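Local coordinates for polyketide synthase PksR (Bacillus subtilis, PDB 4U3V), which takes part in making the antibiotic polyketide bacillaene, this chain being its double-hotdog enoyl-isomerase domain, at residues V30-F35 with E96-P101; G59-E64 with H199-S204; S75-K80 with D235-K240. All blocks are in the same frame, centred on the assembly; numbering follows the deposited sequence.

Contact 1. Residues V30-F35 with E96-P101; sequences VIQDQF and ELQAKP
V30 meets Q98 and A99 through both of its methyls: chi1 of 70° puts CG1 between the backbone N and the carbonyl carbon and leaves CG2 anti to that N. CG1 lies 3.5 Å from CD of Q98, whose extended chain crosses the valine at about a right angle, while CG2 comes within 3.3 Å of the backbone O of A99. At the other end of the pairing, Q34 and E96 both carry CG anti to the carbonyl carbon, which lays their chains side by side and pointing the same way. The touch is alongside rather than polar, with NE2 of Q34 3.5 Å from CG of E96 and the amide and carboxylate planes turned 67° apart. A water donates to OE1 of E96 at 2.9 Å and, weakly, to OE1 of Q32, which makes only a weak bridge between the strands, and OE2 of E96 forms a salt bridge with R115.

The opposite face of the sheet carries I31, D33, L97 and A99. CG2 of I31 packs on CB of A99. Farther along, CD1 of L97 reaches the edge of the F35 ring, 3.9 Å from CD2 and near the ring plane; the F35 ring also stacks on H199. OD2 of D33 hydrogen-bonds to Y201 and H199, while the D33 backbone grips L97 twice: its N donates to O of L97 at 3.0 Å, and its O accepts from N of L97 at 2.9 Å. The axes of 31-35 and 96-101 run at 160°, close to antiparallel. This is the antiparallel pairing of strands 31-36 and 94-102 at one end of the N-terminal hotdog, whose sheet wraps round helix 56-69, against which I31, F35 and L97 all pack.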
loop_
_atom_site.group_PDB
_atom_site.type_symbol
_atom_site.label_atom_id
_atom_site.label_comp_id
_atom_site.label_asym_id
_atom_site.label_seq_id
_atom_site.Cartn_x
_atom_site.Cartn_y
_atom_site.Cartn_z
ATOM N N VAL A 30 12.547 18.678 3.167
ATOM C CA VAL A 30 12.340 17.303 2.759
ATOM C C VAL A 30 10.899 16.841 3.046
ATOM O O VAL A 30 10.240 17.306 4.001
ATOM C CB VAL A 30 13.379 16.388 3.430
ATOM C CG1 VAL A 30 13.103 16.274 4.914
ATOM C CG2 VAL A 30 13.407 15.022 2.778
ATOM N N ILE A 31 10.422 15.884 2.247
ATOM C CA ILE A 31 9.169 15.198 2.557
ATOM C C ILE A 31 9.307 14.419 3.886
ATOM O O ILE A 31 10.310 13.733 4.132
ATOM C CB ILE A 31 8.817 14.214 1.413
ATOM C CG1 ILE A 31 8.432 14.986 0.145
ATOM C CG2 ILE A 31 7.725 13.246 1.841
ATOM C CD1 ILE A 31 7.307 16.003 0.325
ATOM N N GLN A 32 8.335 14.598 4.775
ATOM C CA GLN A 32 8.472 14.096 6.141
ATOM C C GLN A 32 7.126 13.936 6.762
ATOM O O GLN A 32 6.175 14.682 6.435
ATOM C CB GLN A 32 9.347 15.021 7.012
ATOM C CG GLN A 32 8.906 16.462 7.029
ATOM C CD GLN A 32 9.984 17.385 7.603
ATOM O OE1 GLN A 32 10.192 17.407 8.822
ATOM N NE2 GLN A 32 10.735 18.067 6.721
ATOM N N ASP A 33 7.041 13.001 7.706
ATOM C CA ASP A 33 5.796 12.809 8.453
ATOM C C ASP A 33 6.208 12.294 9.854
ATOM O O ASP A 33 7.365 11.949 10.093
ATOM C CB ASP A 33 4.865 11.789 7.718
ATOM C CG ASP A 33 3.369 11.920 8.117
ATOM O OD1 ASP A 33 3.028 12.640 9.090
ATOM O OD2 ASP A 33 2.502 11.290 7.456
ATOM N N GLN A 34 5.248 12.232 10.762
ATOM C CA GLN A 34 5.526 11.777 12.134
ATOM C C GLN A 34 4.327 10.961 12.575
ATOM O O GLN A 34 3.183 11.309 12.288
ATOM C CB GLN A 34 5.638 12.947 13.118
ATOM C CG GLN A 34 6.782 13.894 12.896
ATOM C CD GLN A 34 7.044 14.712 14.148
ATOM O OE1 GLN A 34 6.163 14.878 14.987
ATOM N NE2 GLN A 34 8.255 15.215 14.267
ATOM N N PHE A 35 4.599 9.904 13.333
ATOM C CA PHE A 35 3.523 8.998 13.784
ATOM C C PHE A 35 3.680 8.778 15.281
ATOM O O PHE A 35 4.770 8.473 15.761
ATOM C CB PHE A 35 3.607 7.651 13.066
ATOM C CG PHE A 35 3.312 7.751 11.614
ATOM C CD1 PHE A 35 1.997 7.752 11.184
ATOM C CD2 PHE A 35 4.330 8.016 10.699
ATOM C CE1 PHE A 35 1.688 7.908 9.816
ATOM C CE2 PHE A 35 4.021 8.180 9.342
ATOM C CZ PHE A 35 2.709 8.144 8.910
ATOM N N GLU A 96 9.729 9.933 13.592
ATOM C CA GLU A 96 9.807 10.802 12.423
ATOM C C GLU A 96 10.233 9.931 11.255
ATOM O O GLU A 96 11.135 9.106 11.395
ATOM C CB GLU A 96 10.902 11.866 12.634
ATOM C CG GLU A 96 10.738 12.823 13.803
ATOM C CD GLU A 96 11.995 13.689 13.987
ATOM O OE1 GLU A 96 12.239 14.582 13.152
ATOM O OE2 GLU A 96 12.801 13.386 14.889
ATOM N N LEU A 97 9.603 10.137 10.095
ATOM C CA LEU A 97 10.032 9.569 8.845
ATOM C C LEU A 97 10.370 10.659 7.827
ATOM O O LEU A 97 9.728 11.681 7.787
ATOM C CB LEU A 97 8.929 8.701 8.242
ATOM C CG LEU A 97 8.821 7.295 8.821
ATOM C CD1 LEU A 97 8.171 7.392 10.184
ATOM C CD2 LEU A 97 8.027 6.421 7.857
ATOM N N GLN A 98 11.393 10.422 7.009
ATOM C CA GLN A 98 11.730 11.350 5.931
ATOM C C GLN A 98 11.954 10.504 4.690
ATOM O O GLN A 98 12.455 9.372 4.785
ATOM C CB GLN A 98 13.025 12.129 6.263
ATOM C CG GLN A 98 12.802 13.242 7.286
ATOM C CD GLN A 98 14.032 14.108 7.555
ATOM O OE1 GLN A 98 15.110 13.878 7.013
ATOM N NE2 GLN A 98 13.888 15.045 8.484
ATOM N N ALA A 99 11.718 11.088 3.521
ATOM C CA ALA A 99 11.896 10.357 2.255
ATOM C C ALA A 99 12.892 11.160 1.468
ATOM O O ALA A 99 12.578 12.273 1.084
ATOM C CB ALA A 99 10.593 10.269 1.486
ATOM N N LYS A 100 14.119 10.666 1.417
ATOM C CA LYS A 100 15.280 11.427 0.919
ATOM C C LYS A 100 15.721 10.851 -0.419
ATOM O O LYS A 100 15.953 9.641 -0.517
ATOM C CB LYS A 100 16.424 11.311 1.906
ATOM C CG LYS A 100 16.101 11.935 3.263
ATOM C CD LYS A 100 16.728 11.176 4.428
ATOM C CE LYS A 100 16.370 11.829 5.761
ATOM N NZ LYS A 100 17.040 11.211 6.943
ATOM N N PRO A 101 15.817 11.708 -1.453
ATOM C CA PRO A 101 16.177 11.228 -2.778
ATOM C C PRO A 101 17.684 11.286 -2.956
ATOM O O PRO A 101 18.364 12.006 -2.228
ATOM C CB PRO A 101 15.479 12.222 -3.722
ATOM C CG PRO A 101 14.605 13.077 -2.846
ATOM C CD PRO A 101 15.286 13.078 -1.515
HETATM O O HOH W 1 12.187 14.741 -0.023
HETATM O O HOH W 2 12.143 15.084 10.248
#

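Contact 2. Residues G59-E64 with H199-S204; sequences GSLAIE and HHYTVS
The Y201 ring lies alongside helix 56-69, its CD1-CE1 side meeting S60, L61 and E64 in different ways. L61 comes in at the ring edge, in its plane, with CD2 3.8 Å from CE1 of Y201. CB of S60 and CG of E64 both approach CD1, the latter at 3.6 Å, and the E64 carboxylate is turned 64° from the ring. Beyond CG the E64 chain bends, chi2 -55°, and swings OE2 onto T202: the T202 backbone N donates to it at 2.7 Å, almost straight and nearly along the C-O axis of E64, while OG1 of T202 donates to its syn lone pair at 3.1 Å. The central helix of the N-terminal hotdog is thereby fastened to the loop that leads into helix 205-219 of the C-terminal hotdog, an interface between the halves of the double hotdog. A water accepts from V203 N at 3.0 Å and lies within hydrogen-bonding distance of OE2 of E64. I63 and V203 cross at about a right angle, CD1 of I63 lying 3.7 Å from CB of V203. One turn earlier, OG of S60 donates to O of V203 at 2.7 Å, from 32° outside the carbonyl plane.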
loop_
_atom_site.group_PDB
_atom_site.type_symbol
_atom_site.label_atom_id
_atom_site.label_comp_id
_atom_site.label_asym_id
_atom_site.label_seq_id
_atom_site.Cartn_x
_atom_site.Cartn_y
_atom_site.Cartn_z
ATOM N N GLY A 59 5.062 3.342 0.376
ATOM C CA GLY A 59 4.777 3.696 -1.034
ATOM C C GLY A 59 4.165 5.101 -1.113
ATOM O O GLY A 59 4.487 5.895 -2.012
ATOM N N SER A 60 3.329 5.449 -0.124
ATOM C CA SER A 60 2.742 6.804 -0.145
ATOM C C SER A 60 3.803 7.912 0.039
ATOM O O SER A 60 3.717 8.977 -0.607
ATOM C CB SER A 60 1.675 6.932 0.943
ATOM O OG SER A 60 0.538 6.079 0.614
ATOM N N LEU A 61 4.733 7.706 0.972
ATOM C CA LEU A 61 5.879 8.642 1.156
ATOM C C LEU A 61 6.760 8.685 -0.080
ATOM O O LEU A 61 7.238 9.757 -0.491
ATOM C CB LEU A 61 6.729 8.236 2.370
ATOM C CG LEU A 61 6.124 8.634 3.711
ATOM C CD1 LEU A 61 6.828 7.896 4.853
ATOM C CD2 LEU A 61 6.263 10.152 3.854
ATOM N N ALA A 62 6.963 7.531 -0.708
ATOM C CA ALA A 62 7.764 7.530 -1.959
ATOM C C ALA A 62 7.128 8.340 -3.105
ATOM O O ALA A 62 7.833 9.087 -3.792
ATOM C CB ALA A 62 8.088 6.109 -2.418
ATOM N N ILE A 63 5.807 8.298 -3.212
ATOM C CA ILE A 63 5.049 9.045 -4.226
ATOM C C ILE A 63 5.100 10.555 -3.938
ATOM O O ILE A 63 5.283 11.379 -4.846
ATOM C CB ILE A 63 3.608 8.553 -4.286
ATOM C CG1 ILE A 63 3.596 7.141 -4.904
ATOM C CG2 ILE A 63 2.724 9.522 -5.048
ATOM C CD1 ILE A 63 2.276 6.416 -4.726
ATOM N N GLU A 64 4.988 10.929 -2.667
ATOM C CA GLU A 64 5.194 12.329 -2.306
ATOM C C GLU A 64 6.573 12.843 -2.693
ATOM O O GLU A 64 6.692 14.001 -3.118
ATOM C CB GLU A 64 4.965 12.561 -0.811
ATOM C CG GLU A 64 3.533 12.337 -0.391
ATOM C CD GLU A 64 2.555 13.167 -1.197
ATOM O OE1 GLU A 64 2.910 14.314 -1.553
ATOM O OE2 GLU A 64 1.476 12.649 -1.556
ATOM N N HIS A 199 -2.554 13.291 8.223
ATOM C CA HIS A 199 -1.716 12.707 7.197
ATOM C C HIS A 199 -2.274 12.880 5.814
ATOM O O HIS A 199 -3.167 12.137 5.408
ATOM C CB HIS A 199 -1.512 11.224 7.479
ATOM C CG HIS A 199 -0.923 10.947 8.845
ATOM N ND1 HIS A 199 0.396 11.093 9.113
ATOM C CD2 HIS A 199 -1.547 10.690 10.070
ATOM C CE1 HIS A 199 0.601 10.903 10.438
ATOM N NE2 HIS A 199 -0.579 10.611 11.007
ATOM N N HIS A 200 -1.721 13.841 5.079
ATOM C CA HIS A 200 -2.264 14.236 3.782
ATOM C C HIS A 200 -1.371 13.632 2.742
ATOM O O HIS A 200 -0.199 13.989 2.653
ATOM C CB HIS A 200 -2.209 15.768 3.643
ATOM C CG HIS A 200 -3.024 16.511 4.684
ATOM N ND1 HIS A 200 -4.361 16.658 4.585
ATOM C CD2 HIS A 200 -2.653 17.081 5.911
ATOM C CE1 HIS A 200 -4.824 17.306 5.680
ATOM N NE2 HIS A 200 -3.778 17.575 6.482
ATOM N N TYR A 201 -1.887 12.675 1.984
ATOM C CA TYR A 201 -1.108 12.027 0.932
ATOM C C TYR A 201 -1.887 12.011 -0.370
ATOM O O TYR A 201 -3.110 11.808 -0.352
ATOM C CB TYR A 201 -0.856 10.550 1.302
ATOM C CG TYR A 201 0.215 10.383 2.355
ATOM C CD1 TYR A 201 1.552 10.438 2.002
ATOM C CD2 TYR A 201 -0.118 10.237 3.698
ATOM C CE1 TYR A 201 2.561 10.297 2.959
ATOM C CE2 TYR A 201 0.880 10.170 4.684
ATOM C CZ TYR A 201 2.209 10.138 4.296
ATOM O OH TYR A 201 3.232 10.075 5.233
ATOM N N THR A 202 -1.183 12.189 -1.486
ATOM C CA THR A 202 -1.826 12.152 -2.818
ATOM C C THR A 202 -2.390 10.762 -3.086
ATOM O O THR A 202 -3.551 10.619 -3.486
ATOM C CB THR A 202 -0.825 12.484 -3.926
ATOM O OG1 THR A 202 -0.353 13.821 -3.746
ATOM C CG2 THR A 202 -1.469 12.313 -5.321
ATOM N N VAL A 203 -1.591 9.744 -2.755
ATOM C CA VAL A 203 -2.042 8.364 -2.798
ATOM C C VAL A 203 -2.112 7.827 -1.373
ATOM O O VAL A 203 -1.096 7.767 -0.685
ATOM C CB VAL A 203 -1.089 7.519 -3.677
ATOM C CG1 VAL A 203 -1.407 6.040 -3.568
ATOM C CG2 VAL A 203 -1.144 7.988 -5.131
ATOM N N SER A 204 -3.330 7.604 -0.893
ATOM C CA SER A 204 -3.514 7.280 0.523
ATOM C C SER A 204 -2.824 5.953 0.829
ATOM O O SER A 204 -3.025 4.981 0.089
ATOM C CB SER A 204 -4.988 7.105 0.811
ATOM O OG SER A 204 -5.205 6.835 2.193
HETATM O O HOH W 3 1.232 9.977 -1.905
#

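Contact 3. Residues S75-K80 with D235-K240; sequences SGRISK and DIQFTK
G76 and F238 face each other as a hydrogen-bonded antiparallel pair, N of G76 donating to O of F238 at 2.9 Å and N of F238 to O of G76 at 3.1 Å. I78 and I236 form a second such pair, so strand 75-83 of the N-terminal hotdog and strand 230-239 of the C-terminal hotdog join edge to edge, as in a double hotdog. CG of F238 sits between its backbone N and carbonyl carbon (chi1 55°), which lays the ring over G76: CA of G76 lies 4.1 Å from the ring centroid in a CH-pi contact, while N of I78 sits at the ring edge. CG1 of I78 packs 3.6 Å from CE2 of F238, crossing it at about a right angle. Behind them, helix 56-69 backs the pair with A62 and I63 on I78, and F66 meets the F238 ring edge-to-face. On the other side of the sheet R77 and Q237 run side by side; NH2 of R77 hydrogen-bonds to O of S134, whereas OE1 of Q237 is held by H277. The flat ends stack with planes 26° apart, NE2 of Q237 standing 3.6 Å above the guanidinium plane of R77, offset toward its rim.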
loop_
_atom_site.group_PDB
_atom_site.type_symbol
_atom_site.label_atom_id
_atom_site.label_comp_id
_atom_site.label_asym_id
_atom_site.label_seq_id
_atom_site.Cartn_x
_atom_site.Cartn_y
_atom_site.Cartn_z
ATOM N N SER A 75 2.075 12.552 -13.416
ATOM C CA SER A 75 2.103 11.111 -13.264
ATOM C C SER A 75 3.546 10.666 -13.165
ATOM O O SER A 75 4.456 11.394 -13.561
ATOM C CB SER A 75 1.403 10.444 -14.457
ATOM O OG SER A 75 2.252 10.447 -15.593
ATOM N N GLY A 76 3.767 9.477 -12.600
ATOM C CA GLY A 76 5.098 8.958 -12.395
ATOM C C GLY A 76 5.090 7.470 -12.091
ATOM O O GLY A 76 4.018 6.820 -12.137
ATOM N N ARG A 77 6.270 6.957 -11.751
ATOM C CA ARG A 77 6.475 5.564 -11.368
ATOM C C ARG A 77 7.308 5.487 -10.105
ATOM O O ARG A 77 8.309 6.194 -9.964
ATOM C CB ARG A 77 7.237 4.791 -12.452
ATOM C CG ARG A 77 6.673 4.945 -13.851
ATOM C CD ARG A 77 5.535 3.973 -14.112
ATOM N NE ARG A 77 4.907 4.245 -15.405
ATOM C CZ ARG A 77 5.456 3.946 -16.579
ATOM N NH1 ARG A 77 6.628 3.326 -16.619
ATOM N NH2 ARG A 77 4.833 4.261 -17.713
ATOM N N ILE A 78 6.961 4.540 -9.229
ATOM C CA ILE A 78 7.912 4.023 -8.254
ATOM C C ILE A 78 8.356 2.637 -8.714
ATOM O O ILE A 78 7.541 1.886 -9.212
ATOM C CB ILE A 78 7.228 3.840 -6.870
ATOM C CG1 ILE A 78 6.464 5.104 -6.447
ATOM C CG2 ILE A 78 8.223 3.335 -5.839
ATOM C CD1 ILE A 78 7.329 6.347 -6.372
ATOM N N SER A 79 9.626 2.292 -8.518
ATOM C CA SER A 79 10.117 0.943 -8.868
ATOM C C SER A 79 10.904 0.345 -7.730
ATOM O O SER A 79 11.600 1.064 -7.000
ATOM C CB SER A 79 11.020 1.005 -10.115
ATOM O OG SER A 79 10.427 1.793 -11.132
ATOM N N LYS A 80 10.859 -0.987 -7.615
ATOM C CA LYS A 80 11.738 -1.753 -6.748
ATOM C C LYS A 80 11.668 -1.292 -5.287
ATOM O O LYS A 80 12.682 -1.164 -4.594
ATOM C CB LYS A 80 13.188 -1.763 -7.250
ATOM C CG LYS A 80 13.270 -2.072 -8.733
ATOM C CD LYS A 80 14.661 -2.517 -9.141
ATOM C CE LYS A 80 14.652 -2.976 -10.596
ATOM N NZ LYS A 80 16.041 -3.085 -11.135
ATOM N N ASP A 235 6.551 -2.321 -8.846
ATOM C CA ASP A 235 6.215 -1.143 -9.644
ATOM C C ASP A 235 4.903 -0.515 -9.200
ATOM O O ASP A 235 3.883 -1.200 -9.017
ATOM C CB ASP A 235 6.184 -1.488 -11.139
ATOM C CG ASP A 235 6.246 -0.247 -12.034
ATOM O OD1 ASP A 235 7.287 0.456 -12.038
ATOM O OD2 ASP A 235 5.253 0.023 -12.742
ATOM N N ILE A 236 4.868 0.817 -9.142
ATOM C CA ILE A 236 3.615 1.512 -8.997
ATOM C C ILE A 236 3.540 2.547 -10.094
ATOM O O ILE A 236 4.516 3.255 -10.314
ATOM C CB ILE A 236 3.540 2.259 -7.637
ATOM C CG1 ILE A 236 4.007 1.326 -6.507
ATOM C CG2 ILE A 236 2.142 2.861 -7.448
ATOM C CD1 ILE A 236 3.947 1.953 -5.115
ATOM N N GLN A 237 2.416 2.615 -10.790
ATOM C CA GLN A 237 2.185 3.705 -11.756
ATOM C C GLN A 237 1.044 4.548 -11.290
ATOM O O GLN A 237 -0.047 4.047 -11.084
ATOM C CB GLN A 237 1.817 3.137 -13.150
ATOM C CG GLN A 237 2.746 2.048 -13.660
ATOM C CD GLN A 237 2.350 1.580 -15.058
ATOM O OE1 GLN A 237 1.185 1.674 -15.449
ATOM N NE2 GLN A 237 3.297 1.017 -15.780
ATOM N N PHE A 238 1.269 5.858 -11.156
ATOM C CA PHE A 238 0.307 6.689 -10.477
ATOM C C PHE A 238 0.202 8.076 -11.139
ATOM O O PHE A 238 1.090 8.465 -11.889
ATOM C CB PHE A 238 0.747 6.855 -8.997
ATOM C CG PHE A 238 2.134 7.382 -8.847
ATOM C CD1 PHE A 238 2.338 8.766 -8.822
ATOM C CD2 PHE A 238 3.250 6.538 -8.841
ATOM C CE1 PHE A 238 3.619 9.266 -8.770
ATOM C CE2 PHE A 238 4.537 7.042 -8.729
ATOM C CZ PHE A 238 4.716 8.430 -8.765
ATOM N N THR A 239 -0.884 8.774 -10.828
ATOM C CA THR A 239 -1.084 10.207 -11.182
ATOM C C THR A 239 -1.313 11.098 -9.965
ATOM O O THR A 239 -1.463 10.609 -8.836
ATOM C CB THR A 239 -2.288 10.403 -12.115
ATOM O OG1 THR A 239 -3.507 10.428 -11.358
ATOM C CG2 THR A 239 -2.352 9.278 -13.141
ATOM N N LYS A 240 -1.379 12.410 -10.220
ATOM C CA LYS A 240 -1.588 13.408 -9.180
ATOM C C LYS A 240 -3.059 13.555 -8.827
ATOM O O LYS A 240 -3.381 14.190 -7.834
ATOM C CB LYS A 240 -1.049 14.765 -9.641
ATOM C CG LYS A 240 0.429 14.987 -9.384
ATOM C CD LYS A 240 0.821 16.450 -9.567
ATOM C CE LYS A 240 0.590 17.259 -8.298
ATOM N NZ LYS A 240 1.622 16.983 -7.259
#

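Overall arrangement
From the N terminus the chain lays down 30-35, 59-64 and 75-80, then meets these in the same order with 96-101, 199-204 and 235-240, so all three contacts cross and none lies within another. Contact 1 closes a loop inside the N-terminal hotdog, taking in helix 56-69. Contacts 2 and 3 close far longer loops, each between the two hotdogs: helix to loop in contact 2, strand to strand in contact 3. Contacts 1 and 2 touch where D33 and F35 meet Y201 and H199. Contacts 2 and 3 touch through I63, packed on I78 and F238. Contacts 1 and 3 stay apart, their nearest atoms about 9 Å away.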